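PDB 4OQY: (S)-imine reductase, which reduces imines with S selectivity, probably using NADPH as the hydride donor. Local coordinates for residues Trp32-Ser37 and Val73-Glu78; Thr52-Leu57 and Thr81-Gly86; Gln16-Thr21 and Val64-Asp69; Leu23-Glu28 and Leu149-Asn154. All coordinates share one frame; numbering follows the deposited sequence.

Interaction 1. Residues Trp32-Ser37 and Val73-Glu78; sequences WNRTAS and VYAILE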
loop_
_atom_site.group_PDB
_atom_site.type_symbol
_atom_site.label_atom_id
_atom_site.label_comp_id
_atom_site.label_asym_id
_atom_site.label_seq_id
_atom_site.Cartn_x
_atom_site.Cartn_y
_atom_site.Cartn_z
ATOM N N TRP B 32 6.774 32.746 -15.821
ATOM C CA TRP B 32 7.699 33.417 -14.900
ATOM C C TRP B 32 8.224 32.456 -13.835
ATOM O O TRP B 32 7.546 31.503 -13.445
ATOM C CB TRP B 32 7.021 34.610 -14.209
ATOM C CG TRP B 32 7.976 35.457 -13.325
ATOM C CD1 TRP B 32 8.684 36.541 -13.719
ATOM C CD2 TRP B 32 8.294 35.263 -11.919
ATOM N NE1 TRP B 32 9.428 37.035 -12.656
ATOM C CE2 TRP B 32 9.221 36.252 -11.557
ATOM C CE3 TRP B 32 7.916 34.322 -10.962
ATOM C CZ2 TRP B 32 9.731 36.374 -10.245
ATOM C CZ3 TRP B 32 8.424 34.447 -9.645
ATOM C CH2 TRP B 32 9.338 35.449 -9.321
ATOM N N ASN B 33 9.434 32.737 -13.367
ATOM C CA ASN B 33 10.130 31.893 -12.430
ATOM C C ASN B 33 11.206 32.755 -11.790
ATOM O O ASN B 33 11.580 33.780 -12.353
ATOM C CB ASN B 33 10.801 30.756 -13.203
ATOM C CG ASN B 33 11.304 29.686 -12.306
ATOM O OD1 ASN B 33 12.503 29.422 -12.242
ATOM N ND2 ASN B 33 10.394 29.062 -11.599
ATOM N N ARG B 34 11.705 32.359 -10.631
ATOM C CA ARG B 34 12.789 33.107 -9.989
ATOM C C ARG B 34 14.131 33.009 -10.736
ATOM O O ARG B 34 14.973 33.892 -10.631
ATOM C CB ARG B 34 12.941 32.666 -8.549
ATOM C CG ARG B 34 11.749 33.107 -7.714
ATOM C CD ARG B 34 11.984 32.896 -6.237
ATOM N NE ARG B 34 10.772 33.156 -5.459
ATOM C CZ ARG B 34 10.253 34.353 -5.218
ATOM N NH1 ARG B 34 9.141 34.444 -4.504
ATOM N NH2 ARG B 34 10.832 35.459 -5.660
ATOM N N THR B 35 14.332 31.934 -11.485
ATOM C CA THR B 35 15.571 31.714 -12.221
ATOM C C THR B 35 15.280 31.637 -13.717
ATOM O O THR B 35 14.729 30.640 -14.180
ATOM C CB THR B 35 16.187 30.403 -11.734
ATOM O OG1 THR B 35 16.318 30.462 -10.310
ATOM C CG2 THR B 35 17.536 30.169 -12.345
ATOM N N ALA B 36 15.662 32.681 -14.457
ATOM C CA ALA B 36 15.227 32.855 -15.835
ATOM C C ALA B 36 15.737 31.760 -16.775
ATOM O O ALA B 36 15.069 31.448 -17.743
ATOM C CB ALA B 36 15.641 34.232 -16.352
ATOM N N SER B 37 16.905 31.186 -16.484
ATOM C CA SER B 37 17.526 30.168 -17.359
ATOM C C SER B 37 16.723 28.882 -17.428
ATOM O O SER B 37 16.868 28.095 -18.376
ATOM C CB SER B 37 18.947 29.853 -16.908
ATOM O OG SER B 37 18.971 29.527 -15.527
ATOM N N VAL B 73 3.569 30.241 -2.903
ATOM C CA VAL B 73 2.504 30.988 -3.534
ATOM C C VAL B 73 2.367 32.410 -2.950
ATOM O O VAL B 73 2.365 33.388 -3.693
ATOM C CB VAL B 73 1.169 30.239 -3.398
ATOM C CG1 VAL B 73 0.006 31.113 -3.852
ATOM C CG2 VAL B 73 1.204 28.944 -4.194
ATOM N N TYR B 74 2.237 32.512 -1.634
ATOM C CA TYR B 74 2.131 33.821 -0.990
ATOM C C TYR B 74 3.362 34.705 -1.171
ATOM O O TYR B 74 3.235 35.902 -1.371
ATOM C CB TYR B 74 1.839 33.674 0.494
ATOM C CG TYR B 74 0.439 33.173 0.769
ATOM C CD1 TYR B 74 -0.672 33.849 0.275
ATOM C CD2 TYR B 74 0.224 32.013 1.513
ATOM C CE1 TYR B 74 -1.960 33.397 0.532
ATOM C CE2 TYR B 74 -1.050 31.548 1.768
ATOM C CZ TYR B 74 -2.131 32.240 1.269
ATOM O OH TYR B 74 -3.382 31.765 1.541
ATOM N N ALA B 75 4.546 34.109 -1.129
ATOM C CA ALA B 75 5.773 34.865 -1.342
ATOM C C ALA B 75 5.754 35.552 -2.692
ATOM O O ALA B 75 6.182 36.685 -2.822
ATOM C CB ALA B 75 6.980 33.956 -1.241
ATOM N N ILE B 76 5.258 34.856 -3.705
ATOM C CA ILE B 76 5.194 35.432 -5.038
ATOM C C ILE B 76 4.034 36.431 -5.174
ATOM O O ILE B 76 4.204 37.482 -5.779
ATOM C CB ILE B 76 5.117 34.326 -6.120
ATOM C CG1 ILE B 76 6.465 33.600 -6.166
ATOM C CG2 ILE B 76 4.770 34.928 -7.477
ATOM C CD1 ILE B 76 6.503 32.330 -6.985
ATOM N N LEU B 77 2.867 36.122 -4.608
ATOM C CA LEU B 77 1.666 36.917 -4.881
ATOM C C LEU B 77 1.408 38.080 -3.912
ATOM O O LEU B 77 0.851 39.096 -4.327
ATOM C CB LEU B 77 0.431 36.010 -5.013
ATOM C CG LEU B 77 0.496 35.019 -6.197
ATOM C CD1 LEU B 77 -0.779 34.192 -6.273
ATOM C CD2 LEU B 77 0.740 35.721 -7.522
ATOM N N GLU B 78 1.825 37.958 -2.655
ATOM C CA GLU B 78 1.502 38.997 -1.673
ATOM C C GLU B 78 2.001 40.376 -2.107
ATOM O O GLU B 78 1.267 41.346 -2.006
ATOM C CB GLU B 78 1.992 38.625 -0.266
ATOM C CG GLU B 78 1.790 39.733 0.776
ATOM C CD GLU B 78 2.880 40.818 0.740
ATOM O OE1 GLU B 78 4.017 40.540 0.286
ATOM O OE2 GLU B 78 2.616 41.953 1.197
#
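Trp32 and Arg34 meet Ile76 on the cofactor side of a Rossmann fold, where the loop following strand 29-32 faces helix 70-77. The apolar part of the contact is at the indole: Ile76 CD1 comes to the ring edge, near its plane, 3.9 Å from Trp32 CZ3. With CG anti to the backbone N (chi1 -174°), Trp32 carries its six-membered ring toward the helix, and it also packs on Val53 and Ala56 of helix 53-58.

The second part sets a cation against hydrocarbon. Arg34, extended from CG to NE, lays its guanidinium obliquely against the helix, with NH1 3.3 Å from Ile76 CG1 and 3.9 Å from Ala75 CB. Arg34 binds NADPH, as does Leu67, which Ile76 also touches; an arginine just after the second Rossmann strand is consistent with a grip on the 2'-phosphate.

With an alanine at Ile76, the indole edge and the guanidinium would probably lose the apolar surface they share, leaving Arg34 freer to swing. Within its own segment, Arg34 NH2 lies at the edge of the Trp32 indole, in the plane of the ring.

Interaction 2. Residues Thr52-Leu57 and Thr81-Gly86; sequences TVEDAL and TGSLSG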
loop_
_atom_site.group_PDB
_atom_site.type_symbol
_atom_site.label_atom_id
_atom_site.label_comp_id
_atom_site.label_asym_id
_atom_site.label_seq_id
_atom_site.Cartn_x
_atom_site.Cartn_y
_atom_site.Cartn_z
ATOM N N THR B 52 8.718 40.315 -15.101
ATOM C CA THR B 52 8.311 40.422 -13.685
ATOM C C THR B 52 7.041 39.617 -13.477
ATOM O O THR B 52 6.305 39.334 -14.426
ATOM C CB THR B 52 7.973 41.877 -13.240
ATOM O OG1 THR B 52 6.883 42.386 -14.011
ATOM C CG2 THR B 52 9.152 42.835 -13.364
ATOM N N VAL B 53 6.718 39.370 -12.211
ATOM C CA VAL B 53 5.503 38.667 -11.846
ATOM C C VAL B 53 4.295 39.453 -12.285
ATOM O O VAL B 53 3.340 38.879 -12.817
ATOM C CB VAL B 53 5.406 38.410 -10.326
ATOM C CG1 VAL B 53 4.067 37.786 -9.986
ATOM C CG2 VAL B 53 6.523 37.476 -9.894
ATOM N N GLU B 54 4.329 40.764 -12.080
ATOM C CA GLU B 54 3.249 41.642 -12.528
ATOM C C GLU B 54 2.901 41.426 -14.006
ATOM O O GLU B 54 1.729 41.337 -14.386
ATOM C CB GLU B 54 3.644 43.111 -12.341
ATOM C CG GLU B 54 3.664 43.594 -10.903
ATOM C CD GLU B 54 5.017 43.455 -10.216
ATOM O OE1 GLU B 54 5.882 42.690 -10.692
ATOM O OE2 GLU B 54 5.212 44.126 -9.166
ATOM N N ASP B 55 3.931 41.399 -14.833
ATOM C CA ASP B 55 3.743 41.240 -16.298
ATOM C C ASP B 55 3.168 39.870 -16.654
ATOM O O ASP B 55 2.338 39.744 -17.577
ATOM C CB ASP B 55 5.064 41.497 -17.033
ATOM C CG ASP B 55 5.496 42.953 -16.955
ATOM O OD1 ASP B 55 4.640 43.824 -17.179
ATOM O OD2 ASP B 55 6.675 43.255 -16.621
ATOM N N ALA B 56 3.589 38.843 -15.910
ATOM C CA ALA B 56 3.004 37.502 -16.046
ATOM C C ALA B 56 1.504 37.510 -15.735
ATOM O O ALA B 56 0.694 36.896 -16.435
ATOM C CB ALA B 56 3.737 36.509 -15.138
ATOM N N LEU B 57 1.144 38.209 -14.658
ATOM C CA LEU B 57 -0.224 38.259 -14.223
ATOM C C LEU B 57 -1.062 39.062 -15.153
ATOM O O LEU B 57 -2.182 38.664 -15.465
ATOM C CB LEU B 57 -0.335 38.878 -12.829
ATOM C CG LEU B 57 0.244 38.036 -11.712
ATOM C CD1 LEU B 57 0.150 38.807 -10.411
ATOM C CD2 LEU B 57 -0.479 36.712 -11.589
ATOM N N THR B 81 -0.544 41.976 -5.117
ATOM C CA THR B 81 -1.983 41.766 -5.038
ATOM C C THR B 81 -2.763 42.768 -5.884
ATOM O O THR B 81 -3.850 42.453 -6.347
ATOM C CB THR B 81 -2.510 41.846 -3.589
ATOM O OG1 THR B 81 -2.082 43.070 -3.012
ATOM C CG2 THR B 81 -2.000 40.705 -2.745
ATOM N N GLY B 82 -2.215 43.960 -6.103
ATOM C CA GLY B 82 -2.857 44.935 -6.965
ATOM C C GLY B 82 -2.994 44.426 -8.395
ATOM O O GLY B 82 -3.816 44.918 -9.159
ATOM N N SER B 83 -2.198 43.436 -8.768
ATOM C CA SER B 83 -2.312 42.874 -10.104
ATOM C C SER B 83 -3.278 41.690 -10.182
ATOM O O SER B 83 -3.427 41.103 -11.263
ATOM C CB SER B 83 -0.935 42.456 -10.612
ATOM O OG SER B 83 -0.107 43.581 -10.851
ATOM N N LEU B 84 -3.941 41.326 -9.084
ATOM C CA LEU B 84 -4.766 40.097 -9.083
ATOM C C LEU B 84 -6.209 40.293 -9.548
ATOM O O LEU B 84 -6.931 39.314 -9.750
ATOM C CB LEU B 84 -4.763 39.408 -7.723
ATOM C CG LEU B 84 -3.410 38.913 -7.212
ATOM C CD1 LEU B 84 -3.542 38.254 -5.847
ATOM C CD2 LEU B 84 -2.787 37.939 -8.179
ATOM N N SER B 85 -6.612 41.543 -9.740
ATOM C CA SER B 85 -7.993 41.867 -10.050
ATOM C C SER B 85 -8.431 41.209 -11.357
ATOM O O SER B 85 -7.749 41.355 -12.362
ATOM C CB SER B 85 -8.138 43.374 -10.151
ATOM O OG SER B 85 -9.378 43.688 -10.728
ATOM N N GLY B 86 -9.537 40.465 -11.311
ATOM C CA GLY B 86 -10.085 39.821 -12.499
ATOM C C GLY B 86 -9.355 38.571 -12.931
ATOM O O GLY B 86 -9.657 38.022 -13.990
#
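Glu54 passes Ser83 with its carboxylate held clear, so this flat group offers the other segment neither face nor edge: what touches Ser83 OG is the methylene Glu54 CG, at 3.8 Å. The bend at chi2 (92°) turns the carboxylate off that line. The second flat group, the carboxylate of Asp55, is met over a face from within its own segment, Thr52 OG1 donating to Asp55 OD2 from 64° out of the carboxylate plane.

The contact belongs to the nucleotide-binding Rossmann domain. It joins helix 53-58 to the connection between helix 70-77 and strand 88-91, the tail of a beta-alpha-beta crossover that starts at strand 62-65. Thr52 is the N-cap of helix 53-58, and its OG1 also accepts from Asp55 N at 3.2 Å. One hydroxyl therefore serves as donor and acceptor at once, which should fix its rotation, and the acidic side chain in the first helical turn probably interacts favourably with the helix dipole.

Across the contact everything is van der Waals packing; the backbones come nearest at Glu54 and Ser83, whose CA atoms are 6.2 Å apart. Val80 lies beside both Glu54 and Leu57, and Trp106 of helix 97-109 packs on Leu84. Although the CB of Leu84 points away from helix 53-58, the end of its side chain returns. A single methyl, Leu57 CD1, thus meets both Ser83 CB and Leu84 CD2, each at 3.8 Å.

Interaction 3. Residues Gln16-Thr21 and Val64-Asp69; sequences QAMVNT and VLSLTD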
loop_
_atom_site.group_PDB
_atom_site.type_symbol
_atom_site.label_atom_id
_atom_site.label_comp_id
_atom_site.label_asym_id
_atom_site.label_seq_id
_atom_site.Cartn_x
_atom_site.Cartn_y
_atom_site.Cartn_z
ATOM N N GLN B 16 7.383 22.950 -16.002
ATOM C CA GLN B 16 7.996 22.701 -17.323
ATOM C C GLN B 16 7.083 21.842 -18.178
ATOM O O GLN B 16 6.805 22.196 -19.306
ATOM C CB GLN B 16 9.338 21.959 -17.232
ATOM C CG GLN B 16 10.470 22.633 -16.482
ATOM C CD GLN B 16 11.353 23.541 -17.306
ATOM O OE1 GLN B 16 11.475 23.414 -18.537
ATOM N NE2 GLN B 16 12.004 24.466 -16.616
ATOM N N ALA B 17 6.629 20.719 -17.617
ATOM C CA ALA B 17 5.745 19.775 -18.302
ATOM C C ALA B 17 4.445 20.433 -18.753
ATOM O O ALA B 17 3.932 20.178 -19.849
ATOM C CB ALA B 17 5.447 18.589 -17.384
ATOM N N MET B 18 3.897 21.281 -17.890
ATOM C CA MET B 18 2.639 21.946 -18.202
ATOM C C MET B 18 2.804 22.917 -19.366
ATOM O O MET B 18 1.976 22.961 -20.281
ATOM C CB MET B 18 2.099 22.684 -16.960
ATOM C CG MET B 18 1.627 21.736 -15.881
ATOM S SD MET B 18 1.147 22.582 -14.349
ATOM C CE MET B 18 0.766 21.141 -13.386
ATOM N N VAL B 19 3.872 23.708 -19.315
ATOM C CA VAL B 19 4.133 24.674 -20.380
ATOM C C VAL B 19 4.308 23.905 -21.701
ATOM O O VAL B 19 3.674 24.251 -22.687
ATOM C CB VAL B 19 5.350 25.587 -20.075
ATOM C CG1 VAL B 19 5.666 26.459 -21.279
ATOM C CG2 VAL B 19 5.085 26.470 -18.849
ATOM N N ASN B 20 5.135 22.860 -21.690
ATOM C CA ASN B 20 5.414 22.078 -22.919
ATOM C C ASN B 20 4.145 21.512 -23.494
ATOM O O ASN B 20 3.924 21.552 -24.694
ATOM C CB ASN B 20 6.400 20.939 -22.647
ATOM C CG ASN B 20 7.846 21.417 -22.576
ATOM O OD1 ASN B 20 8.564 21.123 -21.617
ATOM N ND2 ASN B 20 8.286 22.131 -23.604
ATOM N N THR B 21 3.300 21.008 -22.610
ATOM C CA THR B 21 2.027 20.451 -23.013
ATOM C C THR B 21 1.084 21.515 -23.601
ATOM O O THR B 21 0.412 21.270 -24.630
ATOM C CB THR B 21 1.373 19.711 -21.845
ATOM O OG1 THR B 21 2.192 18.585 -21.510
ATOM C CG2 THR B 21 -0.010 19.236 -22.226
ATOM N N VAL B 64 -1.900 29.773 -13.856
ATOM C CA VAL B 64 -1.634 28.459 -13.308
ATOM C C VAL B 64 -0.377 28.502 -12.473
ATOM O O VAL B 64 0.701 28.894 -12.955
ATOM C CB VAL B 64 -1.380 27.439 -14.432
ATOM C CG1 VAL B 64 -1.016 26.076 -13.846
ATOM C CG2 VAL B 64 -2.611 27.348 -15.315
ATOM N N LEU B 65 -0.508 28.073 -11.230
ATOM C CA LEU B 65 0.601 28.059 -10.296
ATOM C C LEU B 65 1.017 26.633 -10.043
ATOM O O LEU B 65 0.196 25.773 -9.696
ATOM C CB LEU B 65 0.205 28.673 -8.943
ATOM C CG LEU B 65 -0.450 30.054 -8.892
ATOM C CD1 LEU B 65 -0.741 30.390 -7.442
ATOM C CD2 LEU B 65 0.371 31.163 -9.522
ATOM N N SER B 66 2.306 26.395 -10.217
ATOM C CA SER B 66 2.901 25.108 -9.926
ATOM C C SER B 66 4.099 25.339 -9.029
ATOM O O SER B 66 5.236 25.419 -9.506
ATOM C CB SER B 66 3.352 24.442 -11.218
ATOM O OG SER B 66 3.707 23.112 -10.943
ATOM N N LEU B 67 3.835 25.484 -7.737
ATOM C CA LEU B 67 4.864 25.851 -6.756
ATOM C C LEU B 67 4.914 24.821 -5.642
ATOM O O LEU B 67 4.048 23.967 -5.540
ATOM C CB LEU B 67 4.585 27.248 -6.207
ATOM C CG LEU B 67 4.670 28.350 -7.277
ATOM C CD1 LEU B 67 3.944 29.613 -6.863
ATOM C CD2 LEU B 67 6.112 28.669 -7.646
ATOM N N THR B 68 5.943 24.879 -4.808
ATOM C CA THR B 68 6.161 23.804 -3.842
ATOM C C THR B 68 5.060 23.716 -2.772
ATOM O O THR B 68 4.676 22.624 -2.359
ATOM C CB THR B 68 7.548 23.908 -3.172
ATOM O OG1 THR B 68 8.535 24.147 -4.173
ATOM C CG2 THR B 68 7.904 22.606 -2.480
ATOM N N ASP B 69 4.566 24.863 -2.324
ATOM C CA ASP B 69 3.529 24.900 -1.290
ATOM C C ASP B 69 2.906 26.291 -1.224
ATOM O O ASP B 69 3.315 27.169 -1.956
ATOM C CB ASP B 69 4.086 24.473 0.081
ATOM C CG ASP B 69 5.240 25.343 0.563
ATOM O OD1 ASP B 69 5.370 26.516 0.157
ATOM O OD2 ASP B 69 6.029 24.836 1.381
#
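Met18 of helix 13-24 packs against the end of strand 62-65, a helix-on-sheet contact in the core of the Rossmann domain. Its closer packing is with Val64, where SD lies 4.1 Å from Val64 CG1 and the two side chains cross at a slant. Extension about chi2 (174°) carries SD away from the helix axis toward the strand. Leu92 and Leu152 also touch Met18, so this part is buried among hydrocarbon.

Toward the cofactor side the contact thins. Ser66, just past the strand end and only partly exposed, presents CB to Met18 SD at 4.3 Å and also borders Met14, an NADPH-binding residue. Beyond it the chain leaves the helix altogether: Leu67 and Thr68 bind NADPH, the backbone N of Leu67 being held by Ser93 OG. Asp69, which packs on His243 of the second subunit, caps helix 70-77 by accepting from Ala72 N through OD1.

No hydrogen bond crosses between the two segments; the polar bonds of both go to other partners. A thioether against a valine methyl asks for close fit rather than direction, so helix and strand are held together here by dispersion and burial.

Interaction 4. Residues Leu23-Glu28 and Leu149-Asn154; sequences LDNGHE and LKVLTN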
loop_
_atom_site.group_PDB
_atom_site.type_symbol
_atom_site.label_atom_id
_atom_site.label_comp_id
_atom_site.label_asym_id
_atom_site.label_seq_id
_atom_site.Cartn_x
_atom_site.Cartn_y
_atom_site.Cartn_z
ATOM N N LEU B 23 2.044 24.321 -25.052
ATOM C CA LEU B 23 2.638 24.694 -26.325
ATOM C C LEU B 23 2.417 23.625 -27.395
ATOM O O LEU B 23 2.070 23.955 -28.519
ATOM C CB LEU B 23 4.136 24.927 -26.175
ATOM C CG LEU B 23 4.526 26.149 -25.360
ATOM C CD1 LEU B 23 6.021 26.125 -25.150
ATOM C CD2 LEU B 23 4.084 27.422 -26.066
ATOM N N ASP B 24 2.591 22.353 -27.036
ATOM C CA ASP B 24 2.293 21.222 -27.951
ATOM C C ASP B 24 0.903 21.302 -28.538
ATOM O O ASP B 24 0.667 20.868 -29.670
ATOM C CB ASP B 24 2.398 19.886 -27.216
ATOM C CG ASP B 24 3.842 19.508 -26.861
ATOM O OD1 ASP B 24 4.788 20.159 -27.334
ATOM O OD2 ASP B 24 4.034 18.540 -26.103
ATOM N N ASN B 25 -0.029 21.842 -27.759
ATOM C CA ASN B 25 -1.412 21.931 -28.190
ATOM C C ASN B 25 -1.814 23.296 -28.756
ATOM O O ASN B 25 -2.993 23.559 -28.933
ATOM C CB ASN B 25 -2.345 21.521 -27.039
ATOM C CG ASN B 25 -2.277 20.033 -26.721
ATOM O OD1 ASN B 25 -1.535 19.592 -25.834
ATOM N ND2 ASN B 25 -3.035 19.244 -27.468
ATOM N N GLY B 26 -0.859 24.172 -29.037
ATOM C CA GLY B 26 -1.167 25.435 -29.715
ATOM C C GLY B 26 -1.616 26.609 -28.853
ATOM O O GLY B 26 -2.131 27.597 -29.383
ATOM N N HIS B 27 -1.388 26.540 -27.546
ATOM C CA HIS B 27 -1.711 27.656 -26.642
ATOM C C HIS B 27 -0.522 28.579 -26.454
ATOM O O HIS B 27 0.595 28.107 -26.331
ATOM C CB HIS B 27 -2.102 27.122 -25.285
ATOM C CG HIS B 27 -3.400 26.387 -25.292
ATOM N ND1 HIS B 27 -3.546 25.141 -25.865
ATOM C CD2 HIS B 27 -4.625 26.739 -24.840
ATOM C CE1 HIS B 27 -4.802 24.746 -25.742
ATOM N NE2 HIS B 27 -5.473 25.693 -25.104
ATOM N N GLU B 28 -0.757 29.885 -26.472
ATOM C CA GLU B 28 0.293 30.847 -26.226
ATOM C C GLU B 28 0.511 30.836 -24.721
ATOM O O GLU B 28 -0.457 30.903 -23.998
ATOM C CB GLU B 28 -0.166 32.243 -26.667
ATOM C CG GLU B 28 -0.446 32.375 -28.160
ATOM C CD GLU B 28 0.802 32.675 -28.941
ATOM O OE1 GLU B 28 1.876 32.186 -28.523
ATOM O OE2 GLU B 28 0.712 33.368 -29.982
ATOM N N LEU B 149 -7.866 23.863 -18.978
ATOM C CA LEU B 149 -7.284 22.962 -17.984
ATOM C C LEU B 149 -7.201 21.499 -18.495
ATOM O O LEU B 149 -6.263 20.773 -18.176
ATOM C CB LEU B 149 -8.075 23.058 -16.686
ATOM C CG LEU B 149 -8.039 24.442 -16.026
ATOM C CD1 LEU B 149 -9.073 24.532 -14.908
ATOM C CD2 LEU B 149 -6.645 24.781 -15.503
ATOM N N LYS B 150 -8.177 21.085 -19.306
ATOM C CA LYS B 150 -8.198 19.729 -19.858
ATOM C C LYS B 150 -7.021 19.405 -20.746
ATOM O O LYS B 150 -6.789 18.235 -21.078
ATOM C CB LYS B 150 -9.441 19.505 -20.696
ATOM C CG LYS B 150 -10.676 19.101 -19.940
ATOM C CD LYS B 150 -11.852 19.213 -20.937
ATOM C CE LYS B 150 -11.399 19.369 -22.391
ATOM N NZ LYS B 150 -12.475 19.530 -23.417
ATOM N N VAL B 151 -6.321 20.429 -21.203
ATOM C CA VAL B 151 -5.171 20.176 -22.054
ATOM C C VAL B 151 -4.094 19.491 -21.200
ATOM O O VAL B 151 -3.368 18.634 -21.678
ATOM C CB VAL B 151 -4.659 21.478 -22.702
ATOM C CG1 VAL B 151 -3.382 21.218 -23.457
ATOM C CG2 VAL B 151 -5.711 22.051 -23.649
ATOM N N LEU B 152 -4.018 19.834 -19.913
ATOM C CA LEU B 152 -2.993 19.234 -19.070
ATOM C C LEU B 152 -3.327 17.791 -18.681
ATOM O O LEU B 152 -2.464 16.900 -18.697
ATOM C CB LEU B 152 -2.794 20.097 -17.809
ATOM C CG LEU B 152 -2.367 21.548 -18.058
ATOM C CD1 LEU B 152 -2.194 22.285 -16.739
ATOM C CD2 LEU B 152 -1.079 21.614 -18.858
ATOM N N THR B 153 -4.564 17.591 -18.253
ATOM C CA THR B 153 -5.028 16.316 -17.730
ATOM C C THR B 153 -6.550 16.341 -17.870
ATOM O O THR B 153 -7.131 17.404 -18.058
ATOM C CB THR B 153 -4.703 16.137 -16.205
ATOM O OG1 THR B 153 -5.448 17.078 -15.407
ATOM C CG2 THR B 153 -3.209 16.281 -15.853
ATOM N N ASN B 154 -7.207 15.208 -17.707
ATOM C CA ASN B 154 -8.634 15.234 -17.405
ATOM C C ASN B 154 -8.827 16.149 -16.160
ATOM O O ASN B 154 -7.953 16.212 -15.282
ATOM C CB ASN B 154 -9.149 13.795 -17.167
ATOM C CG ASN B 154 -10.613 13.728 -16.678
ATOM O OD1 ASN B 154 -11.530 13.534 -17.480
ATOM N ND2 ASN B 154 -10.833 13.870 -15.367
#
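The Schellman motif that ends helix 13-24 presents Asn25 and His27 to Val151, in the turn after helix 139-149. Gly26, with positive phi (85°), is its C' residue: His27 N bonds to Phe22 O, and Gly26 N to Leu23 O at 3.0 Å. At these backbone angles any side chain would jam against the preceding carbonyl oxygen.

Val151 wedges one methyl against each partner. CG1 lies alongside Asn25, 3.7 Å from its CB and 3.6 Å from its amide carbon CG, while CG2 meets the His27 imidazole obliquely. The valine divides its methyls this way because CG1 stands anti to the backbone N (chi1 174°) and CG2 beside it. Asn25 remains exposed, whereas the histidine is buried. Were Val151 an alanine, both methyls would be gone, and the imidazole and the Asn25 side chain would probably face a gap and gain freedom to turn.

Val151 also packs on Thr21 and Phe22, and its neighbour Leu152 on Phe22, so the turn lies along the last part of helix 13-24. From here one segment runs on into strand 29-32, and the other into strand 154-157, at the far side of the sheet.

How the interactions relate
All four contacts fall within the NAD-binding domain and are interleaved along the chain: interactions 1, 2 and 3 cross one another, while interaction 4 encloses 1 and 2 and crosses 3. Interactions 1 and 2 have centres about 12 Å apart and touch where Val53 packs on Ile76. The centre of interaction 3 is about 12 Å from those of interactions 1 and 4; Leu67 and Ile76 join it to the first, and helix 13-24 is shared with the second. Interaction 4 is the remote one, its centre about 22 Å from those of 1 and 2. Interactions 1 and 3 involve NADPH-binding residues, whereas 2 and 4 join helices to connecting loops farther off.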